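Local coordinates for UDP-glucose:anthocyanidin 3-O-glucosyltransferase (Clitoria ternatea, PDB 4REL), which is a plant glycosyltransferase of the GT-B clan, built from two Rossmann-like domains that face each other across a cleft, at residues Asp149-Arg152 against Asp153-Lys157; Asn212-Ala215 against Glu216-Pro219; Ser276-Pro279 against Gln280-Val283; Gly345-Ser348 against Val349-Ser352; Val418-Ile421 against Val422-Ala425. All coordinates share one frame; numbering follows the deposited sequence.

Interaction 1 (Asp149-Arg152 against Asp153-Lys157)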
loop_
_atom_site.group_PDB
_atom_site.type_symbol
_atom_site.label_atom_id
_atom_site.label_comp_id
_atom_site.label_asym_id
_atom_site.label_seq_id
_atom_site.Cartn_x
_atom_site.Cartn_y
_atom_site.Cartn_z
ATOM N N ASP A 149 -2.499 -1.499 -23.808
ATOM C CA ASP A 149 -3.261 -1.308 -25.046
ATOM C C ASP A 149 -4.598 -2.052 -25.025
ATOM O O ASP A 149 -5.622 -1.505 -25.439
ATOM C CB ASP A 149 -2.423 -1.689 -26.269
ATOM C CG ASP A 149 -1.218 -0.783 -26.451
ATOM O OD1 ASP A 149 -1.184 0.296 -25.825
ATOM O OD2 ASP A 149 -0.308 -1.142 -27.224
ATOM N N LEU A 150 -4.598 -3.285 -24.526
ATOM C CA LEU A 150 -5.845 -4.050 -24.426
ATOM C C LEU A 150 -6.801 -3.377 -23.456
ATOM O O LEU A 150 -8.008 -3.289 -23.704
ATOM C CB LEU A 150 -5.583 -5.483 -23.955
ATOM C CG LEU A 150 -4.885 -6.429 -24.925
ATOM C CD1 LEU A 150 -4.774 -7.827 -24.311
ATOM C CD2 LEU A 150 -5.625 -6.466 -26.262
ATOM N N ILE A 151 -6.252 -2.909 -22.342
ATOM C CA ILE A 151 -7.062 -2.275 -21.315
ATOM C C ILE A 151 -7.680 -0.971 -21.832
ATOM O O ILE A 151 -8.880 -0.745 -21.665
ATOM C CB ILE A 151 -6.243 -2.077 -20.021
ATOM C CG1 ILE A 151 -6.085 -3.430 -19.323
ATOM C CG2 ILE A 151 -6.923 -1.074 -19.102
ATOM C CD1 ILE A 151 -4.975 -3.485 -18.270
ATOM N N ARG A 152 -6.877 -0.134 -22.487
ATOM C CA ARG A 152 -7.394 1.120 -23.030
ATOM C C ARG A 152 -8.463 0.858 -24.073
ATOM O O ARG A 152 -9.489 1.547 -24.112
ATOM C CB ARG A 152 -6.276 1.961 -23.639
ATOM C CG ARG A 152 -5.310 2.485 -22.592
ATOM C CD ARG A 152 -4.289 3.417 -23.191
ATOM N NE ARG A 152 -3.507 4.084 -22.150
ATOM C CZ ARG A 152 -2.408 4.787 -22.392
ATOM N NH1 ARG A 152 -1.955 4.899 -23.632
ATOM N NH2 ARG A 152 -1.755 5.366 -21.394
ATOM N N ASP A 153 -8.227 -0.134 -24.923
ATOM C CA ASP A 153 -9.198 -0.457 -25.962
ATOM C C ASP A 153 -10.517 -0.925 -25.351
ATOM O O ASP A 153 -11.593 -0.464 -25.747
ATOM C CB ASP A 153 -8.644 -1.508 -26.925
ATOM C CG ASP A 153 -9.405 -1.538 -28.241
ATOM O OD1 ASP A 153 -9.822 -0.452 -28.703
ATOM O OD2 ASP A 153 -9.594 -2.637 -28.806
ATOM N N LYS A 154 -10.438 -1.830 -24.381
ATOM C CA LYS A 154 -11.639 -2.332 -23.722
ATOM C C LYS A 154 -12.362 -1.229 -22.936
ATOM O O LYS A 154 -13.584 -1.122 -22.992
ATOM C CB LYS A 154 -11.309 -3.528 -22.814
ATOM C CG LYS A 154 -12.542 -4.187 -22.191
ATOM C CD LYS A 154 -12.243 -5.595 -21.694
ATOM C CE LYS A 154 -12.584 -6.648 -22.734
ATOM N NZ LYS A 154 -13.999 -7.129 -22.638
ATOM N N CYS A 155 -11.612 -0.400 -22.216
ATOM C CA CYS A 155 -12.242 0.666 -21.434
ATOM C C CYS A 155 -12.926 1.692 -22.324
ATOM O O CYS A 155 -13.899 2.325 -21.917
ATOM C CB CYS A 155 -11.236 1.348 -20.509
ATOM S SG CYS A 155 -10.669 0.272 -19.175
ATOM N N SER A 156 -12.423 1.837 -23.544
ATOM C CA SER A 156 -12.983 2.806 -24.481
ATOM C C SER A 156 -14.214 2.279 -25.222
ATOM O O SER A 156 -15.136 3.039 -25.520
ATOM C CB SER A 156 -11.920 3.233 -25.494
ATOM O OG SER A 156 -12.489 4.062 -26.491
ATOM N N LYS A 157 -14.226 0.984 -25.519
ATOM C CA LYS A 157 -15.251 0.409 -26.395
ATOM C C LYS A 157 -16.342 -0.370 -25.669
ATOM O O LYS A 157 -17.506 -0.354 -26.073
ATOM C CB LYS A 157 -14.600 -0.529 -27.411
ATOM C CG LYS A 157 -13.727 0.145 -28.446
ATOM C CD LYS A 157 -13.060 -0.921 -29.301
ATOM C CE LYS A 157 -12.421 -0.349 -30.553
ATOM N NZ LYS A 157 -11.919 -1.456 -31.417
#

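Interaction 2 (Asn212-Ala215 against Glu216-Pro219)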
loop_
_atom_site.group_PDB
_atom_site.type_symbol
_atom_site.label_atom_id
_atom_site.label_comp_id
_atom_site.label_asym_id
_atom_site.label_seq_id
_atom_site.Cartn_x
_atom_site.Cartn_y
_atom_site.Cartn_z
ATOM N N ASN A 212 5.378 -7.011 -1.870
ATOM C CA ASN A 212 5.145 -6.832 -0.440
ATOM C C ASN A 212 3.799 -7.444 -0.057
ATOM O O ASN A 212 2.893 -6.745 0.390
ATOM C CB ASN A 212 5.119 -5.330 -0.128
ATOM C CG ASN A 212 5.306 -5.029 1.344
ATOM O OD1 ASN A 212 6.162 -5.624 2.008
ATOM N ND2 ASN A 212 4.498 -4.100 1.870
ATOM N N PHE A 213 3.659 -8.750 -0.236
ATOM C CA PHE A 213 2.376 -9.398 0.013
ATOM C C PHE A 213 2.543 -10.900 0.241
ATOM O O PHE A 213 3.658 -11.400 0.363
ATOM C CB PHE A 213 1.428 -9.128 -1.165
ATOM C CG PHE A 213 -0.025 -9.277 -0.814
ATOM C CD1 PHE A 213 -0.574 -8.538 0.223
ATOM C CD2 PHE A 213 -0.836 -10.152 -1.519
ATOM C CE1 PHE A 213 -1.915 -8.666 0.562
ATOM C CE2 PHE A 213 -2.175 -10.297 -1.184
ATOM C CZ PHE A 213 -2.717 -9.553 -0.147
ATOM N N PHE A 214 1.422 -11.607 0.298
ATOM C CA PHE A 214 1.406 -13.039 0.563
ATOM C C PHE A 214 1.078 -13.777 -0.731
ATOM O O PHE A 214 -0.034 -13.664 -1.246
ATOM C CB PHE A 214 0.327 -13.351 1.614
ATOM C CG PHE A 214 0.349 -12.429 2.815
ATOM C CD1 PHE A 214 1.296 -12.597 3.819
ATOM C CD2 PHE A 214 -0.592 -11.417 2.950
ATOM C CE1 PHE A 214 1.313 -11.752 4.925
ATOM C CE2 PHE A 214 -0.586 -10.572 4.053
ATOM C CZ PHE A 214 0.370 -10.740 5.041
ATOM N N ALA A 215 2.039 -14.532 -1.260
ATOM C CA ALA A 215 1.845 -15.231 -2.527
ATOM C C ALA A 215 0.620 -16.142 -2.492
ATOM O O ALA A 215 -0.086 -16.292 -3.492
ATOM C CB ALA A 215 3.094 -16.032 -2.881
ATOM N N GLU A 216 0.374 -16.734 -1.324
ATOM C CA GLU A 216 -0.729 -17.676 -1.134
ATOM C C GLU A 216 -2.106 -17.036 -1.306
ATOM O O GLU A 216 -3.102 -17.736 -1.494
ATOM C CB GLU A 216 -0.606 -18.342 0.245
ATOM C CG GLU A 216 0.614 -19.248 0.409
ATOM C CD GLU A 216 1.896 -18.508 0.793
ATOM O OE1 GLU A 216 1.927 -17.257 0.748
ATOM O OE2 GLU A 216 2.879 -19.193 1.149
ATOM N N LEU A 217 -2.165 -15.709 -1.259
ATOM C CA LEU A 217 -3.431 -14.988 -1.416
ATOM C C LEU A 217 -3.704 -14.521 -2.839
ATOM O O LEU A 217 -4.833 -14.164 -3.171
ATOM C CB LEU A 217 -3.492 -13.772 -0.484
ATOM C CG LEU A 217 -3.872 -13.990 0.974
ATOM C CD1 LEU A 217 -4.144 -12.638 1.637
ATOM C CD2 LEU A 217 -5.095 -14.879 1.071
ATOM N N ASP A 218 -2.669 -14.476 -3.669
ATOM C CA ASP A 218 -2.841 -14.049 -5.055
ATOM C C ASP A 218 -3.335 -15.225 -5.887
ATOM O O ASP A 218 -3.012 -16.379 -5.590
ATOM C CB ASP A 218 -1.519 -13.515 -5.629
ATOM C CG ASP A 218 -1.215 -12.096 -5.191
ATOM O OD1 ASP A 218 -2.132 -11.414 -4.672
ATOM O OD2 ASP A 218 -0.054 -11.655 -5.364
ATOM N N PRO A 219 -4.124 -14.945 -6.937
ATOM C CA PRO A 219 -4.574 -16.045 -7.798
ATOM C C PRO A 219 -3.367 -16.732 -8.420
ATOM O O PRO A 219 -2.493 -16.039 -8.954
ATOM C CB PRO A 219 -5.387 -15.335 -8.874
ATOM C CG PRO A 219 -5.848 -14.053 -8.210
ATOM C CD PRO A 219 -4.700 -13.649 -7.337
HETATM O O HOH W 1 -1.006 -18.083 -5.128
#

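Interaction 3 (Ser276-Pro279 against Gln280-Val283)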
loop_
_atom_site.group_PDB
_atom_site.type_symbol
_atom_site.label_atom_id
_atom_site.label_comp_id
_atom_site.label_asym_id
_atom_site.label_seq_id
_atom_site.Cartn_x
_atom_site.Cartn_y
_atom_site.Cartn_z
ATOM N N SER A 276 -8.715 13.830 -0.572
ATOM C CA SER A 276 -9.810 14.273 0.278
ATOM C C SER A 276 -11.118 13.673 -0.218
ATOM O O SER A 276 -11.436 13.756 -1.405
ATOM C CB SER A 276 -9.905 15.801 0.286
ATOM O OG SER A 276 -10.968 16.242 1.116
ATOM N N PRO A 277 -11.881 13.053 0.689
ATOM C CA PRO A 277 -13.188 12.542 0.283
ATOM C C PRO A 277 -14.101 13.725 0.012
ATOM O O PRO A 277 -13.937 14.772 0.652
ATOM C CB PRO A 277 -13.664 11.786 1.521
ATOM C CG PRO A 277 -12.985 12.486 2.656
ATOM C CD PRO A 277 -11.640 12.896 2.133
ATOM N N PRO A 278 -15.029 13.581 -0.944
ATOM C CA PRO A 278 -16.017 14.642 -1.152
ATOM C C PRO A 278 -16.726 14.920 0.163
ATOM O O PRO A 278 -17.125 13.967 0.842
ATOM C CB PRO A 278 -16.998 14.013 -2.149
ATOM C CG PRO A 278 -16.184 13.012 -2.896
ATOM C CD PRO A 278 -15.190 12.464 -1.892
ATOM N N PRO A 279 -16.881 16.199 0.529
ATOM C CA PRO A 279 -17.560 16.515 1.790
ATOM C C PRO A 279 -18.931 15.851 1.921
ATOM O O PRO A 279 -19.301 15.446 3.020
ATOM C CB PRO A 279 -17.700 18.045 1.752
ATOM C CG PRO A 279 -17.420 18.442 0.330
ATOM C CD PRO A 279 -16.461 17.414 -0.188
ATOM N N GLN A 280 -19.666 15.723 0.819
ATOM C CA GLN A 280 -20.975 15.087 0.885
ATOM C C GLN A 280 -20.879 13.610 1.289
ATOM O O GLN A 280 -21.796 13.070 1.901
ATOM C CB GLN A 280 -21.747 15.252 -0.436
ATOM C CG GLN A 280 -21.076 14.643 -1.669
ATOM C CD GLN A 280 -20.187 15.628 -2.415
ATOM O OE1 GLN A 280 -19.556 16.503 -1.815
ATOM N NE2 GLN A 280 -20.135 15.486 -3.735
ATOM N N GLU A 281 -19.767 12.960 0.962
ATOM C CA GLU A 281 -19.577 11.575 1.394
ATOM C C GLU A 281 -19.171 11.483 2.856
ATOM O O GLU A 281 -19.521 10.516 3.542
ATOM C CB GLU A 281 -18.578 10.841 0.494
ATOM C CG GLU A 281 -19.211 10.383 -0.790
ATOM C CD GLU A 281 -18.280 9.591 -1.654
ATOM O OE1 GLU A 281 -17.856 10.126 -2.697
ATOM O OE2 GLU A 281 -17.983 8.427 -1.310
ATOM N N VAL A 282 -18.434 12.481 3.338
ATOM C CA VAL A 282 -18.122 12.544 4.764
ATOM C C VAL A 282 -19.428 12.666 5.547
ATOM O O VAL A 282 -19.639 11.961 6.537
ATOM C CB VAL A 282 -17.199 13.722 5.106
ATOM C CG1 VAL A 282 -16.940 13.770 6.605
ATOM C CG2 VAL A 282 -15.891 13.602 4.342
ATOM N N VAL A 283 -20.308 13.554 5.097
ATOM C CA VAL A 283 -21.617 13.702 5.721
ATOM C C VAL A 283 -22.402 12.391 5.670
ATOM O O VAL A 283 -23.001 11.985 6.660
ATOM C CB VAL A 283 -22.455 14.812 5.055
ATOM C CG1 VAL A 283 -23.888 14.782 5.581
ATOM C CG2 VAL A 283 -21.819 16.172 5.295
#

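Interaction 4 (Gly345-Ser348 against Val349-Ser352)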
loop_
_atom_site.group_PDB
_atom_site.type_symbol
_atom_site.label_atom_id
_atom_site.label_comp_id
_atom_site.label_asym_id
_atom_site.label_seq_id
_atom_site.Cartn_x
_atom_site.Cartn_y
_atom_site.Cartn_z
ATOM N N GLY A 345 -6.390 1.225 0.529
ATOM C CA GLY A 345 -4.950 1.391 0.400
ATOM C C GLY A 345 -4.271 0.056 0.685
ATOM O O GLY A 345 -4.771 -0.740 1.481
ATOM N N ALA A 346 -3.135 -0.198 0.038
ATOM C CA ALA A 346 -2.493 -1.510 0.136
ATOM C C ALA A 346 -2.144 -1.958 1.566
ATOM O O ALA A 346 -2.400 -3.111 1.924
ATOM C CB ALA A 346 -1.261 -1.582 -0.773
ATOM N N ASN A 347 -1.535 -1.089 2.373
ATOM C CA ASN A 347 -1.171 -1.496 3.731
ATOM C C ASN A 347 -2.388 -1.741 4.623
ATOM O O ASN A 347 -2.387 -2.674 5.433
ATOM C CB ASN A 347 -0.215 -0.508 4.408
ATOM C CG ASN A 347 0.126 -0.919 5.839
ATOM O OD1 ASN A 347 0.973 -1.794 6.066
ATOM N ND2 ASN A 347 -0.538 -0.293 6.812
ATOM N N SER A 348 -3.413 -0.903 4.469
ATOM C CA SER A 348 -4.662 -1.064 5.200
ATOM C C SER A 348 -5.266 -2.425 4.899
ATOM O O SER A 348 -5.666 -3.144 5.816
ATOM C CB SER A 348 -5.668 0.026 4.810
ATOM O OG SER A 348 -5.255 1.294 5.265
ATOM N N VAL A 349 -5.325 -2.777 3.616
ATOM C CA VAL A 349 -5.872 -4.065 3.211
ATOM C C VAL A 349 -5.051 -5.211 3.797
ATOM O O VAL A 349 -5.612 -6.185 4.314
ATOM C CB VAL A 349 -5.918 -4.210 1.680
ATOM C CG1 VAL A 349 -6.380 -5.610 1.292
ATOM C CG2 VAL A 349 -6.835 -3.150 1.075
ATOM N N MET A 350 -3.726 -5.095 3.708
ATOM C CA MET A 350 -2.827 -6.098 4.265
ATOM C C MET A 350 -3.137 -6.344 5.737
ATOM O O MET A 350 -3.237 -7.492 6.173
ATOM C CB MET A 350 -1.367 -5.639 4.097
ATOM C CG MET A 350 -0.322 -6.646 4.551
ATOM S SD MET A 350 -0.010 -6.701 6.337
ATOM C CE MET A 350 0.991 -5.238 6.587
ATOM N N GLU A 351 -3.296 -5.258 6.495
ATOM C CA GLU A 351 -3.565 -5.355 7.924
ATOM C C GLU A 351 -4.939 -5.965 8.161
ATOM O O GLU A 351 -5.130 -6.750 9.090
ATOM C CB GLU A 351 -3.466 -3.975 8.599
ATOM C CG GLU A 351 -2.029 -3.468 8.744
ATOM C CD GLU A 351 -1.929 -2.089 9.378
ATOM O OE1 GLU A 351 -2.968 -1.436 9.597
ATOM O OE2 GLU A 351 -0.796 -1.648 9.651
ATOM N N SER A 352 -5.900 -5.608 7.323
ATOM C CA SER A 352 -7.248 -6.137 7.519
ATOM C C SER A 352 -7.298 -7.647 7.280
ATOM O O SER A 352 -7.835 -8.400 8.102
ATOM C CB SER A 352 -8.238 -5.418 6.611
ATOM O OG SER A 352 -9.546 -5.466 7.160
#

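Interaction 5 (Val418-Ile421 against Val422-Ala425)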
loop_
_atom_site.group_PDB
_atom_site.type_symbol
_atom_site.label_atom_id
_atom_site.label_comp_id
_atom_site.label_asym_id
_atom_site.label_seq_id
_atom_site.Cartn_x
_atom_site.Cartn_y
_atom_site.Cartn_z
ATOM N N VAL A 418 -9.128 -16.617 5.339
ATOM C CA VAL A 418 -8.012 -15.890 4.763
ATOM C C VAL A 418 -6.979 -15.564 5.845
ATOM O O VAL A 418 -5.770 -15.631 5.601
ATOM C CB VAL A 418 -8.492 -14.625 4.024
ATOM C CG1 VAL A 418 -7.328 -13.690 3.745
ATOM C CG2 VAL A 418 -9.199 -15.021 2.731
ATOM N N LYS A 419 -7.448 -15.257 7.053
ATOM C CA LYS A 419 -6.534 -15.028 8.173
ATOM C C LYS A 419 -5.664 -16.265 8.413
ATOM O O LYS A 419 -4.448 -16.165 8.604
ATOM C CB LYS A 419 -7.304 -14.674 9.444
ATOM C CG LYS A 419 -6.406 -14.393 10.640
ATOM C CD LYS A 419 -7.233 -14.117 11.904
ATOM C CE LYS A 419 -6.344 -13.509 12.978
ATOM N NZ LYS A 419 -6.982 -13.419 14.326
ATOM N N GLN A 420 -6.280 -17.438 8.372
ATOM C CA GLN A 420 -5.531 -18.675 8.601
ATOM C C GLN A 420 -4.513 -18.906 7.478
ATOM O O GLN A 420 -3.390 -19.342 7.718
ATOM C CB GLN A 420 -6.489 -19.866 8.730
ATOM C CG GLN A 420 -5.796 -21.195 9.020
ATOM C CD GLN A 420 -5.201 -21.262 10.426
ATOM O OE1 GLN A 420 -5.891 -21.018 11.420
ATOM N NE2 GLN A 420 -3.916 -21.601 10.511
ATOM N N ILE A 421 -4.903 -18.597 6.247
ATOM C CA ILE A 421 -3.974 -18.672 5.116
ATOM C C ILE A 421 -2.762 -17.757 5.321
ATOM O O ILE A 421 -1.616 -18.174 5.106
ATOM C CB ILE A 421 -4.687 -18.342 3.784
ATOM C CG1 ILE A 421 -5.672 -19.460 3.434
ATOM C CG2 ILE A 421 -3.685 -18.149 2.648
ATOM C CD1 ILE A 421 -6.671 -19.076 2.366
ATOM N N VAL A 422 -3.009 -16.522 5.755
ATOM C CA VAL A 422 -1.914 -15.595 6.035
ATOM C C VAL A 422 -1.025 -16.146 7.153
ATOM O O VAL A 422 0.206 -16.130 7.039
ATOM C CB VAL A 422 -2.417 -14.168 6.384
ATOM C CG1 VAL A 422 -1.277 -13.314 6.910
ATOM C CG2 VAL A 422 -3.045 -13.512 5.173
ATOM N N GLN A 423 -1.636 -16.666 8.216
ATOM C CA GLN A 423 -0.843 -17.191 9.334
ATOM C C GLN A 423 0.083 -18.303 8.863
ATOM O O GLN A 423 1.252 -18.355 9.246
ATOM C CB GLN A 423 -1.740 -17.636 10.508
ATOM C CG GLN A 423 -2.295 -16.459 11.300
ATOM C CD GLN A 423 -3.376 -16.828 12.295
ATOM O OE1 GLN A 423 -3.438 -16.270 13.401
ATOM N NE2 GLN A 423 -4.255 -17.740 11.900
ATOM N N ASP A 424 -0.421 -19.172 7.997
ATOM C CA ASP A 424 0.426 -20.233 7.450
ATOM C C ASP A 424 1.442 -19.717 6.405
ATOM O O ASP A 424 2.490 -20.326 6.200
ATOM C CB ASP A 424 -0.430 -21.385 6.907
ATOM C CG ASP A 424 -1.300 -22.033 7.990
ATOM O OD1 ASP A 424 -0.847 -22.128 9.155
ATOM O OD2 ASP A 424 -2.436 -22.452 7.679
ATOM N N ALA A 425 1.141 -18.586 5.774
ATOM C CA ALA A 425 2.028 -17.986 4.765
ATOM C C ALA A 425 3.274 -17.353 5.397
ATOM O O ALA A 425 4.372 -17.407 4.828
ATOM C CB ALA A 425 1.282 -16.947 3.941
HETATM O O HOH W 2 -5.404 -15.949 15.500
#

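Interaction 1 (Asp149-Arg152 against Asp153-Lys157)
I151 and C155 meet one turn apart on the exposed helix 148-157, and their contact belongs to the regular i to i+4 ladder of an alpha-helix near its C-terminal end. The backbone supplies most of the polar contact. D153 N donates to D149 O at 3.0 Å, K154 N to L150 O at 2.9 Å and C155 N to I151 O at 2.8 Å. The bond from S156 N to R152 O is more bent, with an N-H...O angle of 137°.

Apolar contact is slight: I151 CG2 lies 4.0 Å from C155 SG. The branched I151 is buried, and F166 of a loop packs against it and against the more exposed L150 and K154.

The charged side chains find their partners beyond this turn or at its end. R152 stretches away from the turn, its chain extended from CG to NE, and gives NE to the backbone O of M182, beside the pocket residue D181; its side chain stays about 10 Å from the bound KMP. K154 instead bends at its far end, carrying NZ to a salt bridge with D158, a good use of a long flexible chain. D153 turns CG anti to its own N (chi1 -161°), which points the carboxylate on along the helix, and its OD1 makes a salt bridge with K157 NZ at 3.6 Å.

Interaction 2 (Asn212-Ala215 against Glu216-Pro219)
F214 and L217 hold together a 3-10 turn in the loop that leads from strand 208-211 to helix 220-229 of the N-terminal Rossmann-like domain. The first shell is the turn's own i to i+3 pairing: L217 N donates to F214 O at 3.0 Å and D218 N to A215 O at 3.2 Å.

Side chains close over this backbone. F214 and L217 run side by side in the same direction, with CD2 of the ring 4.0 Å from L217 CD1. The F213 side chain meets L217 at about a right angle, CE2 lying 3.8 Å from L217 CB, while F214 CD2 stands 3.8 Å above one face of the F213 ring, toward its rim. The D218 carboxylate also reaches that ring, OD1 lying 3.6 Å from F213 CD2 with its plane turned 27° from the ring.

Farther out, the buried acid of D218 needs partners, and it has them: OD1 takes a hydrogen bond from S139 OG, and OD2 is bonded to Y235 OH. F214 and L217 pack against helix 409-425 through V422 and V418 and against helix 346-354 through M350 and V353, while E216 OE2 accepts from Q431 N and L217 O from W379 NE1. A water bridges the turn, donating to A215 O at 2.6 Å and to D218 O at 2.7 Å.

Interaction 3 (Ser276-Pro279 against Gln280-Val283)
P278 CB lies over the flat amide of Q280, 3.6 Å from CD and about as far from OE1, while OE1 itself comes 3.6 Å from CD of P279 at the rim of the next proline ring. The amide folds back there because Q280 CG takes the crowded place between N and the carbonyl carbon (chi1 61°) and the chain then bends at chi2. E281 runs beside the P278 ring, its OE1 3.3 Å from P278 CG; that oxygen forms a salt bridge with R362, and OE2 accepts from F390 N, so the buried acid is held at both oxygens. P277 CG packs on V282 CG2 at 3.5 Å, a compact ring against a short branched chain.

The backbone O of P278 is gripped twice, by E281 N at 2.8 Å and by V282 N at 3.2 Å. The latter is the first i to i+4 bond, and V283 N to P279 O continues it. P279 sits in the first turn, where an N-H has no helical acceptor, so proline costs no bond there. A proline-rich N-terminus, with P278 as N-cap, thus opens helix 279-292 of the C-terminal Rossmann-like domain.

Interaction 4 (Gly345-Ser348 against Val349-Ser352)
V349 N donates to G345 O at 3.0 Å, the first i to i+4 bond of helix 346-354, with G345 at the N-cap. V349 CG2 also lies close to that carbonyl oxygen, while the buried isopropyl group touches W379. The helix follows strand 337-342 in a beta-alpha-beta unit. The sequence HCGANS, H343 to S348, runs from the preceding loop into the helix and matches the PSPG box of plant glycosyltransferases.

M350 N continues the ladder to A346 O. Its long apolar chain, bent at chi2 and chi3, swings CE back to within 3.5 Å of N347 OD1, and the side chain also packs on P238 and L239.

E351 N bonds to N347 O at 2.9 Å, and the same two residues meet again through their ends. N347 CG stands anti to its backbone N (chi1 178°), from where ND2 donates to E351 OE2 at 3.2 Å. The donor comes from above the carboxylate, 88° out of its plane, and the two flat groups are turned 72° apart.

S352 N continues the series to S348 O, and its small hydroxyl bonds to V357 O in a buried position.

OE2 of E351 is also bonded to S329 OG, and OE1 accepts from Q328 NE2. Partners at both oxygens, N347 among them, should restrict the rotation of the carboxylate and probably stabilise its negative charge.

Interaction 5 (Val418-Ile421 against Val422-Ala425)
Helix 409-425, a long amphipathic helix near the end of the chain, brings Q420 and D424 together on its exposed side over its last turns. The amide NE2 of Q420 faces both carboxylate oxygens of D424 in two weak hydrogen bonds, 3.3 Å to OD2 and 3.4 Å to OD1. The first is nearly straight (171°) and the second clearly bent. Q420 reaches forward because CG is anti to its N and the chain then bends at chi2 (70°), while the amide and carboxylate planes stand 42° apart. A glutamine and an aspartate four residues apart suit such a pairing, one offering N-H groups and the other oxygens.

K419 and Q423 form a second outer pair, joined through water. The water accepts from K419 NZ at 3.2 Å and donates to Q423 OE1 at 2.9 Å, so it bridges the polar ends of the fully extended lysine and the outstretched glutamine. The apolar part of Q423 lies along the backbone, CG being 3.5 Å from K419 O.

The main chain runs regularly beneath: V422 N to V418 O, Q423 N to K419 O, D424 N to Q420 O and, where the helix ends, A425 N to I421 O. The buried side carries the short apolar V418, V422 and A425; V418 touches L217, V353 and V381, and V422 touches F214 and S354. I421 is an apolar exception on the exposed side. Polar pairs outside and valines inside otherwise follow the i to i+4 pattern of an amphipathic helix packed at a domain interface.

Along the chain the five contacts come in series. Interactions 1 and 2 belong to the N-terminal half, 1 on a surface helix and 2 in a loop after a strand of the seven-stranded sheet; interactions 3 and 4 lie around the six-stranded sheet of the second domain, and interaction 5 on helix 409-425. Interactions 2, 4 and 5 cluster: centres of 2 and 5 are about 10 Å apart and those of 2 and 4 about 13 Å. F214 CE2 meets M350 CG at 4.0 Å, and F214 CZ meets V422 CG1 at 3.6 Å, so the 212-219 turn joins the two domains. Interactions 1 and 3 stand apart, their centres about 30 Å from each other.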